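Local structure of phosphoglycerate kinase (Coxiella burnetii, 4NG4) at residues S186-N191 and T319-G324; L196-G201 and E213-K218; Y351-G356 and G380-F385. The protein catalyses the reversible transfer of a phosphoryl group between ATP and 3-phosphoglycerate, a step of glycolysis, and holds ADP in its nucleotide site here. All coordinates share one frame; numbering follows the deposited sequence.

Interaction 1 (S186-N191 and T319-G324); sequences SRALEN and TIVWNG. With ADP (adenosine-5'-diphosphate), chain E.
Ala188 meets Thr319 and Val321 through methyl groups, and no hydrogen bond crosses between residues 186-191 and 319-324. The nearest pair is Ala188 CB and Thr319 CG2 at 3.3 Å; at the 2.78 Å resolution of the structure this value indicates contact and nothing finer. Thr319 CG2 stands anti to its own backbone N, which turns the methyl to the helix and leaves OG1 beside that N, where it bonds to Gln193 O in the connection after the helix. Val321 CG2 then touches the same alanine twice, 4.2 Å from Ala188 CB and 4.0 Å from Ala188 O. The contact is small, 127 Å² over both sides, yet all three residues are buried.

The polar interactions gather at the other end of the strand. Trp322 NE1 donates to Gly324 O at 2.8 Å with an N-H...O angle of 153°; the oxygen lies near the indole plane, whereas NE1 sits above the carbonyl plane. This bond ties Gly324, just past the strand, to the indole edge. Asn323 ND2 makes a weak, bent bond to ADP O3B (2.6 Å, 129°). That amide is positioned by further bonds, from Lys208 NZ to OD1 and from ND2 to Gly355 O.

Strand 319-323 runs between strands 196-202 and 351-354 in the parallel sheet of the nucleotide-binding domain. Helix 176-190 lies against Thr319 and Val321 through Ala188, beside helix 380-387, whose Leu386 touches both Val321 and Leu189; Trp322 packs on Thr359 and Leu363 of helix 357-365.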
loop_
_atom_site.group_PDB
_atom_site.type_symbol
_atom_site.label_atom_id
_atom_site.label_comp_id
_atom_site.label_asym_id
_atom_site.label_seq_id
_atom_site.Cartn_x
_atom_site.Cartn_y
_atom_site.Cartn_z
ATOM N N SER A 186 8.901 -3.416 6.977
ATOM C CA SER A 186 9.440 -3.475 8.333
ATOM C C SER A 186 10.954 -3.341 8.365
ATOM O O SER A 186 11.489 -2.824 9.344
ATOM C CB SER A 186 9.011 -4.755 9.050
ATOM O OG SER A 186 9.546 -5.890 8.408
ATOM N N ARG A 187 11.643 -3.797 7.312
ATOM C CA ARG A 187 13.084 -3.508 7.151
ATOM C C ARG A 187 13.359 -2.019 7.358
ATOM O O ARG A 187 14.286 -1.647 8.081
ATOM C CB ARG A 187 13.607 -3.914 5.760
ATOM C CG ARG A 187 14.885 -3.170 5.321
ATOM C CD ARG A 187 15.485 -3.731 4.045
ATOM N NE ARG A 187 16.704 -3.007 3.702
ATOM C CZ ARG A 187 17.678 -3.458 2.907
ATOM N NH1 ARG A 187 17.613 -4.660 2.323
ATOM N NH2 ARG A 187 18.746 -2.688 2.694
ATOM N N ALA A 188 12.553 -1.180 6.718
ATOM C CA ALA A 188 12.715 0.259 6.823
ATOM C C ALA A 188 11.889 0.874 7.936
ATOM O O ALA A 188 11.509 2.049 7.822
ATOM C CB ALA A 188 12.351 0.918 5.501
ATOM N N LEU A 189 11.606 0.110 8.996
ATOM C CA LEU A 189 10.827 0.628 10.144
ATOM C C LEU A 189 11.174 0.044 11.530
ATOM O O LEU A 189 10.575 0.450 12.520
ATOM C CB LEU A 189 9.324 0.417 9.896
ATOM C CG LEU A 189 8.627 1.172 8.760
ATOM C CD1 LEU A 189 7.120 0.832 8.822
ATOM C CD2 LEU A 189 8.873 2.694 8.854
ATOM N N GLU A 190 12.096 -0.912 11.617
ATOM C CA GLU A 190 12.450 -1.504 12.917
ATOM C C GLU A 190 13.959 -1.696 13.105
ATOM O O GLU A 190 14.432 -1.955 14.228
ATOM C CB GLU A 190 11.716 -2.838 13.140
ATOM C CG GLU A 190 10.315 -2.707 13.772
ATOM C CD GLU A 190 9.556 -4.056 13.827
ATOM O OE1 GLU A 190 10.038 -5.000 14.509
ATOM O OE2 GLU A 190 8.479 -4.169 13.193
ATOM N N ASN A 191 14.703 -1.625 12.007
ATOM C CA ASN A 191 16.130 -1.301 12.066
ATOM C C ASN A 191 16.534 -0.733 10.715
ATOM O O ASN A 191 17.139 -1.420 9.888
ATOM C CB ASN A 191 16.980 -2.503 12.475
ATOM C CG ASN A 191 17.310 -2.498 13.956
ATOM O OD1 ASN A 191 17.861 -1.522 14.483
ATOM N ND2 ASN A 191 16.976 -3.591 14.639
ATOM N N THR A 319 17.933 5.196 4.397
ATOM C CA THR A 319 16.642 4.581 4.089
ATOM C C THR A 319 15.639 5.686 3.768
ATOM O O THR A 319 15.744 6.785 4.326
ATOM C CB THR A 319 16.090 3.773 5.283
ATOM O OG1 THR A 319 17.076 2.838 5.731
ATOM C CG2 THR A 319 14.813 3.039 4.894
ATOM N N ILE A 320 14.677 5.398 2.883
ATOM C CA ILE A 320 13.639 6.369 2.511
ATOM C C ILE A 320 12.242 5.730 2.406
ATOM O O ILE A 320 12.084 4.644 1.854
ATOM C CB ILE A 320 13.977 7.061 1.183
ATOM C CG1 ILE A 320 15.327 7.797 1.276
ATOM C CG2 ILE A 320 12.870 8.019 0.808
ATOM C CD1 ILE A 320 15.787 8.443 -0.025
ATOM N N VAL A 321 11.231 6.409 2.947
ATOM C CA VAL A 321 9.843 5.938 2.858
ATOM C C VAL A 321 9.013 7.085 2.295
ATOM O O VAL A 321 8.943 8.126 2.903
ATOM C CB VAL A 321 9.292 5.495 4.247
ATOM C CG1 VAL A 321 7.890 4.963 4.127
ATOM C CG2 VAL A 321 10.169 4.428 4.858
ATOM N N TRP A 322 8.393 6.910 1.135
ATOM C CA TRP A 322 7.734 8.033 0.464
ATOM C C TRP A 322 6.319 7.695 -0.022
ATOM O O TRP A 322 6.130 6.794 -0.829
ATOM C CB TRP A 322 8.602 8.517 -0.687
ATOM C CG TRP A 322 7.927 9.443 -1.632
ATOM C CD1 TRP A 322 6.989 10.395 -1.337
ATOM C CD2 TRP A 322 8.143 9.524 -3.039
ATOM N NE1 TRP A 322 6.598 11.045 -2.483
ATOM C CE2 TRP A 322 7.300 10.531 -3.538
ATOM C CE3 TRP A 322 8.957 8.832 -3.928
ATOM C CZ2 TRP A 322 7.253 10.861 -4.888
ATOM C CZ3 TRP A 322 8.902 9.160 -5.271
ATOM C CH2 TRP A 322 8.054 10.159 -5.737
ATOM N N ASN A 323 5.346 8.452 0.490
ATOM C CA ASN A 323 3.941 8.290 0.199
ATOM C C ASN A 323 3.302 9.631 -0.070
ATOM O O ASN A 323 2.984 10.365 0.863
ATOM C CB ASN A 323 3.238 7.657 1.392
ATOM C CG ASN A 323 1.722 7.723 1.278
ATOM O OD1 ASN A 323 1.030 8.037 2.251
ATOM N ND2 ASN A 323 1.201 7.452 0.086
ATOM N N GLY A 324 3.118 9.955 -1.340
ATOM C CA GLY A 324 2.379 11.152 -1.729
ATOM C C GLY A 324 3.201 12.161 -2.512
ATOM O O GLY A 324 4.289 12.571 -2.075
HETATM P PB ADP E . -1.078 9.033 -2.646
HETATM O O1B ADP E . 0.070 8.982 -3.623
HETATM O O2B ADP E . -2.384 8.530 -3.230
HETATM O O3B ADP E . -0.752 8.489 -1.275
HETATM P PA ADP E . -2.488 11.296 -1.585
HETATM O O1A ADP E . -3.715 10.425 -1.702
HETATM O O2A ADP E . -2.004 11.642 -0.201
HETATM O O3A ADP E . -1.255 10.624 -2.393
HETATM O "O5'" ADP E . -2.829 12.659 -2.393
HETATM C "C5'" ADP E . -2.145 13.040 -3.595
HETATM C "C4'" ADP E . -3.062 13.846 -4.504
HETATM O "O4'" ADP E . -3.269 15.146 -3.940
HETATM C "C3'" ADP E . -2.471 14.025 -5.904
HETATM O "O3'" ADP E . -3.340 13.472 -6.903
HETATM C "C2'" ADP E . -2.259 15.526 -6.065
HETATM O "O2'" ADP E . -2.707 16.024 -7.329
HETATM C "C1'" ADP E . -3.032 16.173 -4.914
HETATM N N9 ADP E . -2.288 17.346 -4.346
HETATM C C8 ADP E . -1.057 17.330 -3.780
HETATM N N7 ADP E . -0.699 18.582 -3.392
HETATM C C5 ADP E . -1.704 19.425 -3.701
HETATM C C6 ADP E . -1.979 20.877 -3.563
HETATM N N6 ADP E . -1.081 21.722 -2.997
HETATM N N1 ADP E . -3.173 21.332 -4.022
HETATM C C2 ADP E . -4.103 20.532 -4.596
HETATM N N3 ADP E . -3.912 19.208 -4.754
HETATM C C4 ADP E . -2.757 18.606 -4.336
#

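Interaction 2 (L196-G201 and E213-K218); sequences LVAVVG and ENLLDK. With ADP (adenosine-5'-diphosphate), chain E.
Leu215 carries the contact of residues 213-218 with the strand at 196-201, pressing on Ala198 and Val200. Its CB stays back, 4.6 Å from Ala198 CB, and CG is no nearer at 4.7 Å. From there the branches part. CD2 remains 4.8 Å from Ala198 CB, whereas CD1 comes to 4.0 Å of that atom and to 4.1 Å of Val200 CG2. The extended chi2 of 171° explains the difference: it sets CD1 anti to CA, so this methyl reaches furthest from the helix and settles between the two strand residues. The side chains of Leu215 and Val200 cross obliquely.

Past the helix end, Leu196 CD2 lies against the backbone of Lys218, 3.7 Å from its O. The far end of the lysine side chain departs from the strand, and NZ makes a weak hydrogen bond to Asn214 OD1 at 3.0 Å; Asn214 ND2 in turn bonds to Leu386 O of helix 380-387. At the far end of the strand, Gly201 O takes a hydrogen bond from Lys208 NZ and lies 2.9 Å from ADP O2A.

The pair forms the first half of a beta-alpha-beta crossover, strand 196-202, helix 209-216, strand 221-226. In the sheet, strand 196-202 lies between 221-226 and 319-323, with Leu196 touching Thr319 and Val321, while helix 250-263 packs on Leu216.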
loop_
_atom_site.group_PDB
_atom_site.type_symbol
_atom_site.label_atom_id
_atom_site.label_comp_id
_atom_site.label_asym_id
_atom_site.label_seq_id
_atom_site.Cartn_x
_atom_site.Cartn_y
_atom_site.Cartn_z
ATOM N N LEU A 196 17.027 7.607 8.500
ATOM C CA LEU A 196 15.764 7.278 7.870
ATOM C C LEU A 196 15.066 8.586 7.563
ATOM O O LEU A 196 14.974 9.441 8.437
ATOM C CB LEU A 196 14.903 6.446 8.812
ATOM C CG LEU A 196 13.477 6.142 8.342
ATOM C CD1 LEU A 196 13.514 5.200 7.164
ATOM C CD2 LEU A 196 12.643 5.569 9.475
ATOM N N VAL A 197 14.581 8.742 6.332
ATOM C CA VAL A 197 13.761 9.902 5.953
ATOM C C VAL A 197 12.394 9.477 5.429
ATOM O O VAL A 197 12.279 8.522 4.673
ATOM C CB VAL A 197 14.447 10.743 4.871
ATOM C CG1 VAL A 197 13.561 11.901 4.472
ATOM C CG2 VAL A 197 15.772 11.250 5.367
ATOM N N ALA A 198 11.356 10.199 5.821
ATOM C CA ALA A 198 10.000 9.874 5.410
ATOM C C ALA A 198 9.386 11.093 4.763
ATOM O O ALA A 198 9.234 12.120 5.416
ATOM C CB ALA A 198 9.185 9.449 6.610
ATOM N N VAL A 199 9.042 10.982 3.485
ATOM C CA VAL A 199 8.311 12.026 2.750
ATOM C C VAL A 199 6.829 11.676 2.717
ATOM O O VAL A 199 6.463 10.567 2.349
ATOM C CB VAL A 199 8.822 12.123 1.301
ATOM C CG1 VAL A 199 8.166 13.262 0.560
ATOM C CG2 VAL A 199 10.344 12.255 1.297
ATOM N N VAL A 200 5.976 12.615 3.101
ATOM C CA VAL A 200 4.537 12.347 3.216
ATOM C C VAL A 200 3.759 13.503 2.586
ATOM O O VAL A 200 3.804 14.632 3.082
ATOM C CB VAL A 200 4.130 12.161 4.696
ATOM C CG1 VAL A 200 2.590 12.180 4.866
ATOM C CG2 VAL A 200 4.754 10.884 5.246
ATOM N N GLY A 201 3.074 13.211 1.482
ATOM C CA GLY A 201 2.353 14.213 0.713
ATOM C C GLY A 201 0.919 13.797 0.455
ATOM O O GLY A 201 0.541 12.645 0.651
ATOM N N GLU A 213 2.297 10.248 12.987
ATOM C CA GLU A 213 2.530 9.990 14.412
ATOM C C GLU A 213 3.464 8.817 14.632
ATOM O O GLU A 213 4.373 8.882 15.473
ATOM C CB GLU A 213 1.210 9.764 15.158
ATOM C CG GLU A 213 0.700 11.015 15.867
ATOM C CD GLU A 213 -0.815 11.038 16.053
ATOM O OE1 GLU A 213 -1.347 12.130 16.387
ATOM O OE2 GLU A 213 -1.464 9.984 15.850
ATOM N N ASN A 214 3.244 7.752 13.869
ATOM C CA ASN A 214 4.046 6.538 14.008
ATOM C C ASN A 214 5.457 6.773 13.483
ATOM O O ASN A 214 6.419 6.341 14.098
ATOM C CB ASN A 214 3.376 5.363 13.272
ATOM C CG ASN A 214 4.015 3.994 13.598
ATOM O OD1 ASN A 214 4.117 3.594 14.752
ATOM N ND2 ASN A 214 4.409 3.271 12.564
ATOM N N LEU A 215 5.571 7.470 12.354
ATOM C CA LEU A 215 6.880 7.738 11.742
ATOM C C LEU A 215 7.720 8.716 12.583
ATOM O O LEU A 215 8.943 8.647 12.584
ATOM C CB LEU A 215 6.726 8.253 10.299
ATOM C CG LEU A 215 6.042 7.295 9.315
ATOM C CD1 LEU A 215 5.731 7.980 7.978
ATOM C CD2 LEU A 215 6.874 6.030 9.115
ATOM N N LEU A 216 7.054 9.608 13.309
ATOM C CA LEU A 216 7.746 10.561 14.153
ATOM C C LEU A 216 8.632 9.869 15.153
ATOM O O LEU A 216 9.725 10.326 15.416
ATOM C CB LEU A 216 6.754 11.435 14.895
ATOM C CG LEU A 216 7.365 12.694 15.501
ATOM C CD1 LEU A 216 7.563 13.742 14.400
ATOM C CD2 LEU A 216 6.453 13.212 16.594
ATOM N N ASP A 217 8.174 8.753 15.704
ATOM C CA ASP A 217 8.963 8.019 16.694
ATOM C C ASP A 217 10.113 7.242 16.081
ATOM O O ASP A 217 10.846 6.554 16.789
ATOM C CB ASP A 217 8.083 7.018 17.426
ATOM C CG ASP A 217 6.832 7.650 17.958
ATOM O OD1 ASP A 217 6.934 8.736 18.585
ATOM O OD2 ASP A 217 5.748 7.061 17.735
ATOM N N LYS A 218 10.251 7.332 14.763
ATOM C CA LYS A 218 11.144 6.461 14.024
ATOM C C LYS A 218 12.137 7.184 13.130
ATOM O O LYS A 218 13.244 6.709 12.965
ATOM C CB LYS A 218 10.295 5.477 13.205
ATOM C CG LYS A 218 9.768 4.328 14.065
ATOM C CD LYS A 218 8.506 3.662 13.530
ATOM C CE LYS A 218 7.877 2.773 14.618
ATOM N NZ LYS A 218 6.659 2.020 14.174
HETATM P PB ADP E . -1.078 9.033 -2.646
HETATM O O1B ADP E . 0.070 8.982 -3.623
HETATM O O2B ADP E . -2.384 8.530 -3.230
HETATM O O3B ADP E . -0.752 8.489 -1.275
HETATM P PA ADP E . -2.488 11.296 -1.585
HETATM O O1A ADP E . -3.715 10.425 -1.702
HETATM O O2A ADP E . -2.004 11.642 -0.201
HETATM O O3A ADP E . -1.255 10.624 -2.393
HETATM O "O5'" ADP E . -2.829 12.659 -2.393
HETATM C "C5'" ADP E . -2.145 13.040 -3.595
HETATM C "C4'" ADP E . -3.062 13.846 -4.504
HETATM O "O4'" ADP E . -3.269 15.146 -3.940
HETATM C "C3'" ADP E . -2.471 14.025 -5.904
HETATM O "O3'" ADP E . -3.340 13.472 -6.903
HETATM C "C2'" ADP E . -2.259 15.526 -6.065
HETATM O "O2'" ADP E . -2.707 16.024 -7.329
HETATM C "C1'" ADP E . -3.032 16.173 -4.914
HETATM N N9 ADP E . -2.288 17.346 -4.346
HETATM C C8 ADP E . -1.057 17.330 -3.780
HETATM N N7 ADP E . -0.699 18.582 -3.392
HETATM C C5 ADP E . -1.704 19.425 -3.701
HETATM C C6 ADP E . -1.979 20.877 -3.563
HETATM N N6 ADP E . -1.081 21.722 -2.997
HETATM N N1 ADP E . -3.173 21.332 -4.022
HETATM C C2 ADP E . -4.103 20.532 -4.596
HETATM N N3 ADP E . -3.912 19.208 -4.754
HETATM C C4 ADP E . -2.757 18.606 -4.336
#

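Interaction 3 (Y351-G356 and G380-F385); sequences YSIVGG and GAFLEF. With ADP (adenosine-5'-diphosphate), chain E.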
loop_
_atom_site.group_PDB
_atom_site.type_symbol
_atom_site.label_atom_id
_atom_site.label_comp_id
_atom_site.label_asym_id
_atom_site.label_seq_id
_atom_site.Cartn_x
_atom_site.Cartn_y
_atom_site.Cartn_z
ATOM N N TYR A 351 17.916 2.631 0.694
ATOM C CA TYR A 351 16.887 1.645 0.371
ATOM C C TYR A 351 15.539 2.364 0.339
ATOM O O TYR A 351 15.005 2.720 1.392
ATOM C CB TYR A 351 16.881 0.523 1.420
ATOM C CG TYR A 351 15.869 -0.555 1.145
ATOM C CD1 TYR A 351 16.149 -1.575 0.253
ATOM C CD2 TYR A 351 14.629 -0.549 1.766
ATOM C CE1 TYR A 351 15.224 -2.571 -0.017
ATOM C CE2 TYR A 351 13.693 -1.545 1.507
ATOM C CZ TYR A 351 14.000 -2.547 0.610
ATOM O OH TYR A 351 13.087 -3.539 0.335
ATOM N N SER A 352 15.008 2.594 -0.861
ATOM C CA SER A 352 13.759 3.372 -1.032
ATOM C C SER A 352 12.508 2.477 -1.052
ATOM O O SER A 352 12.534 1.373 -1.620
ATOM C CB SER A 352 13.821 4.230 -2.307
ATOM O OG SER A 352 14.176 3.444 -3.443
ATOM N N ILE A 353 11.436 2.957 -0.414
ATOM C CA ILE A 353 10.161 2.238 -0.339
ATOM C C ILE A 353 9.048 3.227 -0.614
ATOM O O ILE A 353 8.883 4.181 0.142
ATOM C CB ILE A 353 9.906 1.650 1.056
ATOM C CG1 ILE A 353 11.113 0.882 1.571
ATOM C CG2 ILE A 353 8.739 0.705 1.034
ATOM C CD1 ILE A 353 10.986 0.518 3.025
ATOM N N VAL A 354 8.295 3.021 -1.694
ATOM C CA VAL A 354 7.183 3.920 -2.045
ATOM C C VAL A 354 5.869 3.173 -2.106
ATOM O O VAL A 354 5.837 1.958 -2.290
ATOM C CB VAL A 354 7.399 4.645 -3.389
ATOM C CG1 VAL A 354 8.724 5.387 -3.393
ATOM C CG2 VAL A 354 7.342 3.664 -4.545
ATOM N N GLY A 355 4.787 3.922 -1.951
ATOM C CA GLY A 355 3.437 3.375 -1.978
ATOM C C GLY A 355 2.452 4.515 -2.136
ATOM O O GLY A 355 2.819 5.676 -1.941
ATOM N N GLY A 356 1.214 4.178 -2.507
ATOM C CA GLY A 356 0.158 5.163 -2.741
ATOM C C GLY A 356 -0.287 5.164 -4.190
ATOM O O GLY A 356 0.533 5.066 -5.100
ATOM N N GLY A 380 -4.233 0.614 0.802
ATOM C CA GLY A 380 -4.679 0.800 2.186
ATOM C C GLY A 380 -3.906 0.018 3.233
ATOM O O GLY A 380 -3.615 0.532 4.315
ATOM N N ALA A 381 -3.587 -1.233 2.923
ATOM C CA ALA A 381 -2.839 -2.071 3.846
ATOM C C ALA A 381 -1.429 -1.540 3.971
ATOM O O ALA A 381 -0.853 -1.578 5.048
ATOM C CB ALA A 381 -2.827 -3.505 3.388
ATOM N N PHE A 382 -0.877 -1.021 2.879
ATOM C CA PHE A 382 0.431 -0.362 2.935
ATOM C C PHE A 382 0.410 0.755 3.974
ATOM O O PHE A 382 1.275 0.822 4.846
ATOM C CB PHE A 382 0.814 0.199 1.558
ATOM C CG PHE A 382 1.994 1.125 1.586
ATOM C CD1 PHE A 382 3.288 0.623 1.517
ATOM C CD2 PHE A 382 1.815 2.497 1.680
ATOM C CE1 PHE A 382 4.385 1.480 1.551
ATOM C CE2 PHE A 382 2.899 3.361 1.719
ATOM C CZ PHE A 382 4.189 2.852 1.655
ATOM N N LEU A 383 -0.600 1.618 3.867
ATOM C CA LEU A 383 -0.752 2.784 4.742
ATOM C C LEU A 383 -1.009 2.386 6.193
ATOM O O LEU A 383 -0.278 2.828 7.063
ATOM C CB LEU A 383 -1.865 3.715 4.229
ATOM C CG LEU A 383 -1.513 4.429 2.901
ATOM C CD1 LEU A 383 -2.748 4.940 2.085
ATOM C CD2 LEU A 383 -0.513 5.563 3.152
ATOM N N GLU A 384 -2.008 1.536 6.454
ATOM C CA GLU A 384 -2.300 1.094 7.839
ATOM C C GLU A 384 -1.109 0.452 8.573
ATOM O O GLU A 384 -1.015 0.548 9.805
ATOM C CB GLU A 384 -3.520 0.154 7.888
ATOM C CG GLU A 384 -4.833 0.879 7.587
ATOM C CD GLU A 384 -6.079 0.129 8.028
ATOM O OE1 GLU A 384 -6.000 -1.086 8.323
ATOM O OE2 GLU A 384 -7.149 0.777 8.071
ATOM N N PHE A 385 -0.214 -0.190 7.821
ATOM C CA PHE A 385 0.954 -0.854 8.415
ATOM C C PHE A 385 1.946 0.186 8.911
ATOM O O PHE A 385 2.427 0.108 10.041
ATOM C CB PHE A 385 1.626 -1.806 7.418
ATOM C CG PHE A 385 2.670 -2.677 8.037
ATOM C CD1 PHE A 385 2.318 -3.870 8.656
ATOM C CD2 PHE A 385 4.004 -2.302 8.017
ATOM C CE1 PHE A 385 3.272 -4.672 9.235
ATOM C CE2 PHE A 385 4.966 -3.107 8.590
ATOM C CZ PHE A 385 4.601 -4.293 9.203
HETATM P PB ADP E . -1.078 9.033 -2.646
HETATM O O1B ADP E . 0.070 8.982 -3.623
HETATM O O2B ADP E . -2.384 8.530 -3.230
HETATM O O3B ADP E . -0.752 8.489 -1.275
HETATM P PA ADP E . -2.488 11.296 -1.585
HETATM O O1A ADP E . -3.715 10.425 -1.702
HETATM O O2A ADP E . -2.004 11.642 -0.201
HETATM O O3A ADP E . -1.255 10.624 -2.393
HETATM O "O5'" ADP E . -2.829 12.659 -2.393
HETATM C "C5'" ADP E . -2.145 13.040 -3.595
HETATM C "C4'" ADP E . -3.062 13.846 -4.504
HETATM O "O4'" ADP E . -3.269 15.146 -3.940
HETATM C "C3'" ADP E . -2.471 14.025 -5.904
HETATM O "O3'" ADP E . -3.340 13.472 -6.903
HETATM C "C2'" ADP E . -2.259 15.526 -6.065
HETATM O "O2'" ADP E . -2.707 16.024 -7.329
HETATM C "C1'" ADP E . -3.032 16.173 -4.914
HETATM N N9 ADP E . -2.288 17.346 -4.346
HETATM C C8 ADP E . -1.057 17.330 -3.780
HETATM N N7 ADP E . -0.699 18.582 -3.392
HETATM C C5 ADP E . -1.704 19.425 -3.701
HETATM C C6 ADP E . -1.979 20.877 -3.563
HETATM N N6 ADP E . -1.081 21.722 -2.997
HETATM N N1 ADP E . -3.173 21.332 -4.022
HETATM C C2 ADP E . -4.103 20.532 -4.596
HETATM N N3 ADP E . -3.912 19.208 -4.754
HETATM C C4 ADP E . -2.757 18.606 -4.336
#
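The Phe382 ring receives Gly355 CA over one face, Ile353 CG2 at its edge near the ring plane, and the carbonyl carbon of Val354 obliquely. This packs a helix on the sheet of a Rossmann-like parallel alpha/beta domain, the nucleotide-binding half of phosphoglycerate kinase. The CH-pi geometry is direct: Gly355 CA is 3.9 Å from the ring centroid and 18° off the normal, displaced toward the rim, 3.7 Å from both CE2 and CZ of Phe382. Ile353 CG2 is more distant, 4.5 Å from Phe382 CE1. The ring reaches the strand because CG stands anti to the backbone N (chi1 168°), and the absence of a side chain on Gly355 lets it lie flat on the main chain. Phe382 accounts for 68 Å² of the 147 Å² buried between the segments, and Leu185 of helix 176-190 also touches it.

After the strand, the main chain turns into the ADP site. Gly356 occupies the N-cap of helix 357-365 with a positive phi of 116°, a conformation suited to glycine. Its CA lies 3.7 Å from O3B of the ADP beta-phosphate.

In the fold
From the N terminus, helix 176-190 opens interaction 1. Interaction 2 then begins and ends within a short span, closing a strand-helix loop with 11 residues between its segments, well before interaction 1 closes at strand 319-323, with 127 residues between its own two segments. Interaction 3 follows in series and folds helix 380-387 back on strand 351-354, closing a loop of 23 intervening residues. None of the three cross. Their strands are consecutive in one parallel sheet, 196-202, 319-323, 351-354, with 319-323 in the middle: Val321 O and Val199 N join it to interaction 2, Ile320 O and Ile353 N to interaction 3. All three strands lead to the ADP site. Interactions 2 and 3 do not touch.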